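Long-range contacts in possible atls1-like light-inducible protein (Prochlorococcus marinus, PDB 2XCZ), which belongs to the macrophage migration inhibitory factor family of small alpha/beta proteins that assemble as trimers, and is possibly light-inducible: residues P2-I6 with K36-T40; V62-G66 with D101-W107; V76-C81 with I95-F99. All blocks are in the same frame, centred on the assembly; numbering follows the deposited sequence.

Contact 1 (P2-I6 with K36-T40); sequences PLINI and KYVMT
L3 and M39 both turn CG anti to the backbone N (chi1 173° and -176°), which lays the two side chains alongside each other and brings L3 CD1 to 3.9 Å from M39 CG. The unbranched methionine then bends at its third torsion, and its SD still borders the same leucine methyl. I4 and T40 meet on the opposite side of the sheet through their branches: T40 CG2, anti to its carbonyl carbon, comes to 3.6 Å from I4 CG2, while the longer CG1 arm of I4 leads away from T40. Beta-branched residues suit these extended positions. The T40 hydroxyl is engaged with T49 of the second subunit, so the apolar half of the threonine serves this chain and its polar half the interface.

The backbones run parallel, L3 paired with M39 and I4 with T40. M39 is held on both its polar backbone atoms: its N donates to P2 O at 2.9 Å, tilted 25° from that carbonyl's plane, and M39 O accepts from I4 N, also at 2.9 Å, with the donor nearly in line with the carbonyl. CA-H...O contacts fill in between, for example L3 CA to M39 O at 3.3 Å. P2 CD packs against V38 CG2 at 3.9 Å and lies 3.4 Å from Y37 O; a compact ring fits beside that carbonyl and the valine branch.

The strands are the two beta elements of a beta-alpha-beta unit, with helix 16-31 between them and touching P2, V38 and T40. An N-terminal proline is a hallmark of the MIF superfamily. Hydrogen bonds set the register here, and mostly apolar contacts flank them, implying that P2 is held by its carbonyl in the ladder and by V38 and L31 against its ring.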
loop_
_atom_site.group_PDB
_atom_site.type_symbol
_atom_site.label_atom_id
_atom_site.label_comp_id
_atom_site.label_asym_id
_atom_site.label_seq_id
_atom_site.Cartn_x
_atom_site.Cartn_y
_atom_site.Cartn_z
ATOM N N PRO A 2 -10.279 -11.872 -1.643
ATOM C CA PRO A 2 -10.116 -10.628 -0.901
ATOM C C PRO A 2 -8.719 -10.448 -0.332
ATOM O O PRO A 2 -7.955 -11.405 -0.192
ATOM C CB PRO A 2 -11.101 -10.779 0.269
ATOM C CG PRO A 2 -12.061 -11.841 -0.174
ATOM C CD PRO A 2 -11.263 -12.763 -1.003
ATOM N N LEU A 3 -8.422 -9.210 0.016
ATOM C CA LEU A 3 -7.124 -8.824 0.552
ATOM C C LEU A 3 -7.374 -7.867 1.700
ATOM O O LEU A 3 -8.187 -6.946 1.587
ATOM C CB LEU A 3 -6.306 -8.113 -0.536
ATOM C CG LEU A 3 -4.978 -7.485 -0.120
ATOM C CD1 LEU A 3 -3.899 -8.509 0.157
ATOM C CD2 LEU A 3 -4.529 -6.520 -1.208
ATOM N N ILE A 4 -6.704 -8.116 2.823
ATOM C CA ILE A 4 -6.678 -7.159 3.925
ATOM C C ILE A 4 -5.251 -6.982 4.469
ATOM O O ILE A 4 -4.669 -7.900 5.046
ATOM C CB ILE A 4 -7.723 -7.500 5.010
ATOM C CG1 ILE A 4 -7.712 -6.456 6.141
ATOM C CG2 ILE A 4 -7.567 -8.967 5.507
ATOM C CD1 ILE A 4 -8.972 -6.488 7.010
ATOM N N ASN A 5 -4.713 -5.777 4.280
ATOM C CA ASN A 5 -3.362 -5.445 4.727
ATOM C C ASN A 5 -3.456 -4.435 5.869
ATOM O O ASN A 5 -4.049 -3.369 5.703
ATOM C CB ASN A 5 -2.560 -4.855 3.555
ATOM C CG ASN A 5 -2.181 -5.884 2.504
ATOM O OD1 ASN A 5 -1.819 -7.030 2.812
ATOM N ND2 ASN A 5 -2.225 -5.458 1.244
ATOM N N ILE A 6 -2.894 -4.774 7.030
ATOM C CA ILE A 6 -2.954 -3.880 8.188
ATOM C C ILE A 6 -1.582 -3.296 8.459
ATOM O O ILE A 6 -0.579 -4.014 8.492
ATOM C CB ILE A 6 -3.462 -4.618 9.457
ATOM C CG1 ILE A 6 -4.847 -5.254 9.221
ATOM C CG2 ILE A 6 -3.563 -3.655 10.638
ATOM C CD1 ILE A 6 -5.154 -6.405 10.201
ATOM N N LYS A 36 -10.039 -19.884 0.870
ATOM C CA LYS A 36 -8.902 -20.135 -0.025
ATOM C C LYS A 36 -8.359 -18.832 -0.628
ATOM O O LYS A 36 -7.140 -18.655 -0.738
ATOM C CB LYS A 36 -9.296 -21.085 -1.160
ATOM C CG LYS A 36 -8.151 -21.434 -2.091
ATOM C CD LYS A 36 -8.672 -22.129 -3.334
ATOM C CE LYS A 36 -7.568 -22.404 -4.350
ATOM N NZ LYS A 36 -6.551 -23.351 -3.815
ATOM N N TYR A 37 -9.267 -17.932 -0.996
ATOM C CA TYR A 37 -8.895 -16.725 -1.747
ATOM C C TYR A 37 -8.626 -15.494 -0.892
ATOM O O TYR A 37 -8.339 -14.427 -1.423
ATOM C CB TYR A 37 -9.936 -16.416 -2.817
ATOM C CG TYR A 37 -9.974 -17.480 -3.896
ATOM C CD1 TYR A 37 -8.923 -17.616 -4.807
ATOM C CD2 TYR A 37 -11.038 -18.366 -3.979
ATOM C CE1 TYR A 37 -8.937 -18.618 -5.791
ATOM C CE2 TYR A 37 -11.067 -19.372 -4.962
ATOM C CZ TYR A 37 -10.015 -19.489 -5.862
ATOM O OH TYR A 37 -10.048 -20.480 -6.830
ATOM N N VAL A 38 -8.682 -15.648 0.421
ATOM C CA VAL A 38 -8.422 -14.503 1.305
ATOM C C VAL A 38 -6.942 -14.387 1.645
ATOM O O VAL A 38 -6.322 -15.341 2.138
ATOM C CB VAL A 38 -9.236 -14.592 2.633
ATOM C CG1 VAL A 38 -8.883 -13.439 3.580
ATOM C CG2 VAL A 38 -10.722 -14.609 2.356
ATOM N N MET A 39 -6.392 -13.192 1.416
ATOM C CA MET A 39 -5.008 -12.887 1.776
ATOM C C MET A 39 -4.990 -11.808 2.838
ATOM O O MET A 39 -5.717 -10.818 2.737
ATOM C CB MET A 39 -4.232 -12.411 0.545
ATOM C CG MET A 39 -2.741 -12.154 0.803
ATOM S SD MET A 39 -1.797 -11.802 -0.694
ATOM C CE MET A 39 -1.693 -13.439 -1.408
ATOM N N THR A 40 -4.143 -11.980 3.851
ATOM C CA THR A 40 -4.069 -11.004 4.947
ATOM C C THR A 40 -2.619 -10.667 5.273
ATOM O O THR A 40 -1.710 -11.447 4.986
ATOM C CB THR A 40 -4.756 -11.500 6.272
ATOM O OG1 THR A 40 -3.890 -12.415 6.958
ATOM C CG2 THR A 40 -6.113 -12.179 6.015
#

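Contact 2 (V62-G66 with D101-W107); sequences VKSIG and DVPARLW
S64 and D101 pair in parallel at the end of two strands, where V102 N donates to S64 O at 2.8 Å and I65 CA comes within 3.4 Å of V102 O in a CA-H...O contact. The D101 side chain turns to the other segment, and D101 OD1 accepts from G66 N at 3.0 Å, met from well above the carboxylate plane. G66 has a positive phi (60°), which glycine adopts readily, and G66 O accepts from S64 OG at 2.7 Å, tying the turn to the strand end.

In the MIF fold this is where the C-terminal end of strand 58-64 meets the loop that follows strand 95-101, and that loop brings W107 back against the strand end, beside L3. The indole presents its edge to the K63 and S64 backbone, with W107 CZ3 3.7 Å from S64 N. I65 crosses it obliquely: I65 CG1 lies 3.6 Å from W107 CE3, and I65 CD1 touches W107 CB and A104 CA, both at 3.8 Å; a residue as small as alanine permits that approach to its backbone. K63 uses its aliphatic part here, CB touching both W107 CZ3 and V102 CG2, and its ammonium continues to a salt bridge with E100.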
loop_
_atom_site.group_PDB
_atom_site.type_symbol
_atom_site.label_atom_id
_atom_site.label_comp_id
_atom_site.label_asym_id
_atom_site.label_seq_id
_atom_site.Cartn_x
_atom_site.Cartn_y
_atom_site.Cartn_z
ATOM N N VAL A 62 -8.384 -2.788 2.295
ATOM C CA VAL A 62 -9.204 -3.921 1.955
ATOM C C VAL A 62 -9.521 -3.876 0.472
ATOM O O VAL A 62 -9.958 -2.852 -0.024
ATOM C CB VAL A 62 -10.526 -3.935 2.754
ATOM C CG1 VAL A 62 -11.459 -5.048 2.246
ATOM C CG2 VAL A 62 -10.243 -4.132 4.244
ATOM N N LYS A 63 -9.294 -4.993 -0.221
ATOM C CA LYS A 63 -9.674 -5.108 -1.631
ATOM C C LYS A 63 -10.470 -6.381 -1.856
ATOM O O LYS A 63 -10.278 -7.391 -1.186
ATOM C CB LYS A 63 -8.453 -5.080 -2.563
ATOM C CG LYS A 63 -7.598 -3.827 -2.451
ATOM C CD LYS A 63 -6.469 -3.867 -3.470
ATOM C CE LYS A 63 -5.513 -2.691 -3.308
ATOM N NZ LYS A 63 -6.200 -1.357 -3.268
ATOM N N SER A 64 -11.378 -6.321 -2.822
ATOM C CA SER A 64 -12.141 -7.491 -3.210
ATOM C C SER A 64 -12.562 -7.343 -4.657
ATOM O O SER A 64 -12.721 -6.214 -5.147
ATOM C CB SER A 64 -13.398 -7.613 -2.342
ATOM O OG SER A 64 -14.060 -8.839 -2.600
ATOM N N ILE A 65 -12.721 -8.478 -5.344
ATOM C CA ILE A 65 -13.397 -8.483 -6.627
ATOM C C ILE A 65 -14.887 -8.555 -6.296
ATOM O O ILE A 65 -15.415 -9.613 -5.935
ATOM C CB ILE A 65 -12.948 -9.656 -7.541
ATOM C CG1 ILE A 65 -11.465 -9.536 -7.907
ATOM C CG2 ILE A 65 -13.794 -9.673 -8.826
ATOM C CD1 ILE A 65 -10.897 -10.791 -8.564
ATOM N N GLY A 66 -15.545 -7.412 -6.405
ATOM C CA GLY A 66 -16.915 -7.249 -5.957
ATOM C C GLY A 66 -17.084 -7.526 -4.471
ATOM O O GLY A 66 -16.116 -7.465 -3.698
ATOM N N ASP A 101 -12.991 -1.917 -4.801
ATOM C CA ASP A 101 -13.616 -2.992 -5.558
ATOM C C ASP A 101 -12.817 -3.092 -6.861
ATOM O O ASP A 101 -12.876 -2.205 -7.728
ATOM C CB ASP A 101 -15.102 -2.665 -5.798
ATOM C CG ASP A 101 -15.813 -3.696 -6.670
ATOM O OD1 ASP A 101 -15.154 -4.599 -7.239
ATOM O OD2 ASP A 101 -17.052 -3.584 -6.801
ATOM N N VAL A 102 -12.031 -4.161 -6.976
ATOM C CA VAL A 102 -11.051 -4.308 -8.055
ATOM C C VAL A 102 -11.642 -5.146 -9.185
ATOM O O VAL A 102 -12.174 -6.228 -8.918
ATOM C CB VAL A 102 -9.778 -5.027 -7.553
ATOM C CG1 VAL A 102 -8.730 -5.090 -8.670
ATOM C CG2 VAL A 102 -9.199 -4.314 -6.334
ATOM N N PRO A 103 -11.573 -4.646 -10.439
ATOM C CA PRO A 103 -12.004 -5.506 -11.541
ATOM C C PRO A 103 -11.130 -6.743 -11.613
ATOM O O PRO A 103 -9.917 -6.669 -11.350
ATOM C CB PRO A 103 -11.805 -4.617 -12.779
ATOM C CG PRO A 103 -11.874 -3.233 -12.250
ATOM C CD PRO A 103 -11.175 -3.317 -10.924
ATOM N N ALA A 104 -11.741 -7.884 -11.937
ATOM C CA ALA A 104 -11.030 -9.162 -11.962
ATOM C C ALA A 104 -9.783 -9.137 -12.857
ATOM O O ALA A 104 -8.739 -9.698 -12.499
ATOM C CB ALA A 104 -11.976 -10.287 -12.357
ATOM N N ARG A 105 -9.865 -8.460 -13.996
ATOM C CA ARG A 105 -8.700 -8.362 -14.895
ATOM C C ARG A 105 -7.533 -7.531 -14.331
ATOM O O ARG A 105 -6.412 -7.586 -14.865
ATOM C CB ARG A 105 -9.109 -7.840 -16.274
ATOM C CG ARG A 105 -9.648 -6.426 -16.313
ATOM C CD ARG A 105 -9.818 -5.965 -17.771
ATOM N NE ARG A 105 -8.534 -5.898 -18.486
ATOM C CZ ARG A 105 -7.715 -4.846 -18.469
ATOM N NH1 ARG A 105 -8.031 -3.754 -17.783
ATOM N NH2 ARG A 105 -6.581 -4.885 -19.149
ATOM N N LEU A 106 -7.792 -6.804 -13.245
ATOM C CA LEU A 106 -6.754 -6.038 -12.530
ATOM C C LEU A 106 -6.264 -6.752 -11.263
ATOM O O LEU A 106 -5.603 -6.149 -10.413
ATOM C CB LEU A 106 -7.238 -4.620 -12.192
ATOM C CG LEU A 106 -7.622 -3.736 -13.391
ATOM C CD1 LEU A 106 -8.032 -2.347 -12.957
ATOM C CD2 LEU A 106 -6.476 -3.695 -14.393
ATOM N N TRP A 107 -6.583 -8.042 -11.156
ATOM C CA TRP A 107 -6.210 -8.834 -10.005
ATOM C C TRP A 107 -5.413 -10.047 -10.482
ATOM O O TRP A 107 -5.978 -11.010 -11.012
ATOM C CB TRP A 107 -7.455 -9.272 -9.213
ATOM C CG TRP A 107 -7.130 -9.761 -7.811
ATOM C CD1 TRP A 107 -6.238 -10.744 -7.460
ATOM C CD2 TRP A 107 -7.665 -9.253 -6.588
ATOM N NE1 TRP A 107 -6.196 -10.879 -6.091
ATOM C CE2 TRP A 107 -7.063 -9.978 -5.532
ATOM C CE3 TRP A 107 -8.584 -8.245 -6.279
ATOM C CZ2 TRP A 107 -7.372 -9.745 -4.186
ATOM C CZ3 TRP A 107 -8.900 -8.010 -4.942
ATOM C CH2 TRP A 107 -8.282 -8.757 -3.908
#

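Contact 3 (V76-C81 with I95-F99); sequences VSELVC and IYIGF
I97 leaves its strand with CB pointing toward helix 76-81. The branch CG2 turns along the strand and settles over the rim of one face of the F99 ring, 3.5 Å above its plane. The other branch puts CG1 anti to the carbonyl carbon (chi1 -53°), and this arm carries CD1 against the helix. I97 CD1 meets four atoms of three residues: S77 CA and S77 OG, each at 3.7 Å, V80 CG1 at 3.8 Å and C81 SG at 4.0 Å. Isoleucine suits the place because its two branches serve two neighbours, and small S77 lets the methyl reach the helix backbone; the serine hydroxyl bonds to S112 O of the third subunit.

Helix 72-88 packs across the sheet inside the beta-alpha-beta unit 58-64, 72-88 and 95-101 of the MIF fold, the N-to-C direction of segment 76-81 lying 135° from that of 95-99. Alternate residues I95, I97 and F99 face it. F99 brings its ring edge to V76, F99 CE1 lying 3.6 Å from V76 CG1, while C81 SG lies 3.8 Å from I95 CG2. Y96, pointing away, hydrogen-bonds through OH to Y37 O and meets W107 edge-to-face, both of the third subunit.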
loop_
_atom_site.group_PDB
_atom_site.type_symbol
_atom_site.label_atom_id
_atom_site.label_comp_id
_atom_site.label_asym_id
_atom_site.label_seq_id
_atom_site.Cartn_x
_atom_site.Cartn_y
_atom_site.Cartn_z
ATOM N N VAL A 76 -17.953 -4.501 6.900
ATOM C CA VAL A 76 -16.538 -4.884 6.946
ATOM C C VAL A 76 -15.798 -3.978 7.936
ATOM O O VAL A 76 -14.998 -4.443 8.754
ATOM C CB VAL A 76 -15.860 -4.863 5.547
ATOM C CG1 VAL A 76 -14.355 -5.089 5.670
ATOM C CG2 VAL A 76 -16.479 -5.929 4.617
ATOM N N SER A 77 -16.105 -2.689 7.906
ATOM C CA SER A 77 -15.461 -1.768 8.832
ATOM C C SER A 77 -15.792 -2.136 10.285
ATOM O O SER A 77 -14.920 -2.124 11.147
ATOM C CB SER A 77 -15.859 -0.326 8.525
ATOM O OG SER A 77 -15.242 0.551 9.441
ATOM N N GLU A 78 -17.044 -2.490 10.545
ATOM C CA GLU A 78 -17.417 -2.895 11.895
ATOM C C GLU A 78 -16.609 -4.126 12.331
ATOM O O GLU A 78 -16.033 -4.141 13.427
ATOM C CB GLU A 78 -18.928 -3.130 11.999
ATOM C CG GLU A 78 -19.425 -3.475 13.404
ATOM C CD GLU A 78 -20.892 -3.885 13.424
ATOM O OE1 GLU A 78 -21.451 -4.229 12.352
ATOM O OE2 GLU A 78 -21.489 -3.872 14.524
ATOM N N LEU A 79 -16.543 -5.135 11.464
ATOM C CA LEU A 79 -15.758 -6.341 11.727
ATOM C C LEU A 79 -14.289 -6.024 11.990
ATOM O O LEU A 79 -13.713 -6.446 13.012
ATOM C CB LEU A 79 -15.875 -7.334 10.557
ATOM C CG LEU A 79 -14.839 -8.472 10.499
ATOM C CD1 LEU A 79 -14.990 -9.471 11.659
ATOM C CD2 LEU A 79 -14.910 -9.173 9.137
ATOM N N VAL A 80 -13.690 -5.289 11.056
ATOM C CA VAL A 80 -12.255 -5.032 11.066
ATOM C C VAL A 80 -11.848 -4.146 12.245
ATOM O O VAL A 80 -10.883 -4.458 12.959
ATOM C CB VAL A 80 -11.794 -4.434 9.717
ATOM C CG1 VAL A 80 -10.357 -3.919 9.787
ATOM C CG2 VAL A 80 -11.928 -5.491 8.626
ATOM N N CYS A 81 -12.578 -3.052 12.457
ATOM C CA CYS A 81 -12.274 -2.149 13.576
ATOM C C CYS A 81 -12.445 -2.882 14.900
ATOM O O CYS A 81 -11.621 -2.734 15.805
ATOM C CB CYS A 81 -13.140 -0.895 13.543
ATOM S SG CYS A 81 -12.735 0.202 12.175
ATOM N N ILE A 95 -8.725 4.134 13.672
ATOM C CA ILE A 95 -8.544 3.183 12.560
ATOM C C ILE A 95 -9.148 3.730 11.272
ATOM O O ILE A 95 -10.304 4.162 11.260
ATOM C CB ILE A 95 -9.174 1.800 12.886
ATOM C CG1 ILE A 95 -8.556 1.229 14.179
ATOM C CG2 ILE A 95 -9.024 0.852 11.679
ATOM C CD1 ILE A 95 -9.195 -0.049 14.660
ATOM N N TYR A 96 -8.346 3.739 10.203
ATOM C CA TYR A 96 -8.835 4.059 8.860
ATOM C C TYR A 96 -8.756 2.816 7.989
ATOM O O TYR A 96 -7.816 2.024 8.108
ATOM C CB TYR A 96 -7.963 5.133 8.216
ATOM C CG TYR A 96 -8.376 6.566 8.451
ATOM C CD1 TYR A 96 -9.573 6.884 9.083
ATOM C CD2 TYR A 96 -7.595 7.609 7.963
ATOM C CE1 TYR A 96 -9.968 8.216 9.260
ATOM C CE2 TYR A 96 -7.971 8.936 8.147
ATOM C CZ TYR A 96 -9.159 9.229 8.783
ATOM O OH TYR A 96 -9.562 10.542 8.952
ATOM N N ILE A 97 -9.743 2.665 7.109
ATOM C CA ILE A 97 -9.758 1.583 6.139
ATOM C C ILE A 97 -9.971 2.138 4.747
ATOM O O ILE A 97 -10.990 2.819 4.488
ATOM C CB ILE A 97 -10.851 0.517 6.445
ATOM C CG1 ILE A 97 -10.731 -0.007 7.890
ATOM C CG2 ILE A 97 -10.751 -0.635 5.452
ATOM C CD1 ILE A 97 -11.957 -0.804 8.331
ATOM N N GLY A 98 -9.044 1.832 3.837
ATOM C CA GLY A 98 -9.248 2.172 2.412
ATOM C C GLY A 98 -9.762 0.956 1.664
ATOM O O GLY A 98 -9.080 -0.084 1.615
ATOM N N PHE A 99 -10.948 1.088 1.062
ATOM C CA PHE A 99 -11.568 -0.006 0.293
ATOM C C PHE A 99 -11.385 0.180 -1.213
ATOM O O PHE A 99 -11.417 1.310 -1.708
ATOM C CB PHE A 99 -13.089 -0.047 0.544
ATOM C CG PHE A 99 -13.481 -0.523 1.911
ATOM C CD1 PHE A 99 -13.716 -1.882 2.151
ATOM C CD2 PHE A 99 -13.640 0.383 2.955
ATOM C CE1 PHE A 99 -14.097 -2.317 3.397
ATOM C CE2 PHE A 99 -14.028 -0.036 4.224
ATOM C CZ PHE A 99 -14.247 -1.397 4.462
#

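Overall arrangement
Contacts 1 and 3 each join parts of their own beta-alpha-beta unit, and strand 58-64, which belongs to contact 2, runs between strands 3-8 and 95-101. L3 N probably bonds to K63 O (2.9 Å), and V62 N probably to G98 O (2.9 Å). Strand 3-8 also packs on helix 72-88, I4 CD1 lying 3.5 Å from V80 CG2. Centres of contacts 1 and 2 are about 12 Å apart, 1 and 3 about 13 Å, 2 and 3 about 17 Å. Bound PEG, probably from the crystallisation liquor, lies about 3 Å from the nearest atom of the P2 side chain and about 4 Å from that of W107; I65 N hydrogen-bonds to PEG O4, which may mark a pocket.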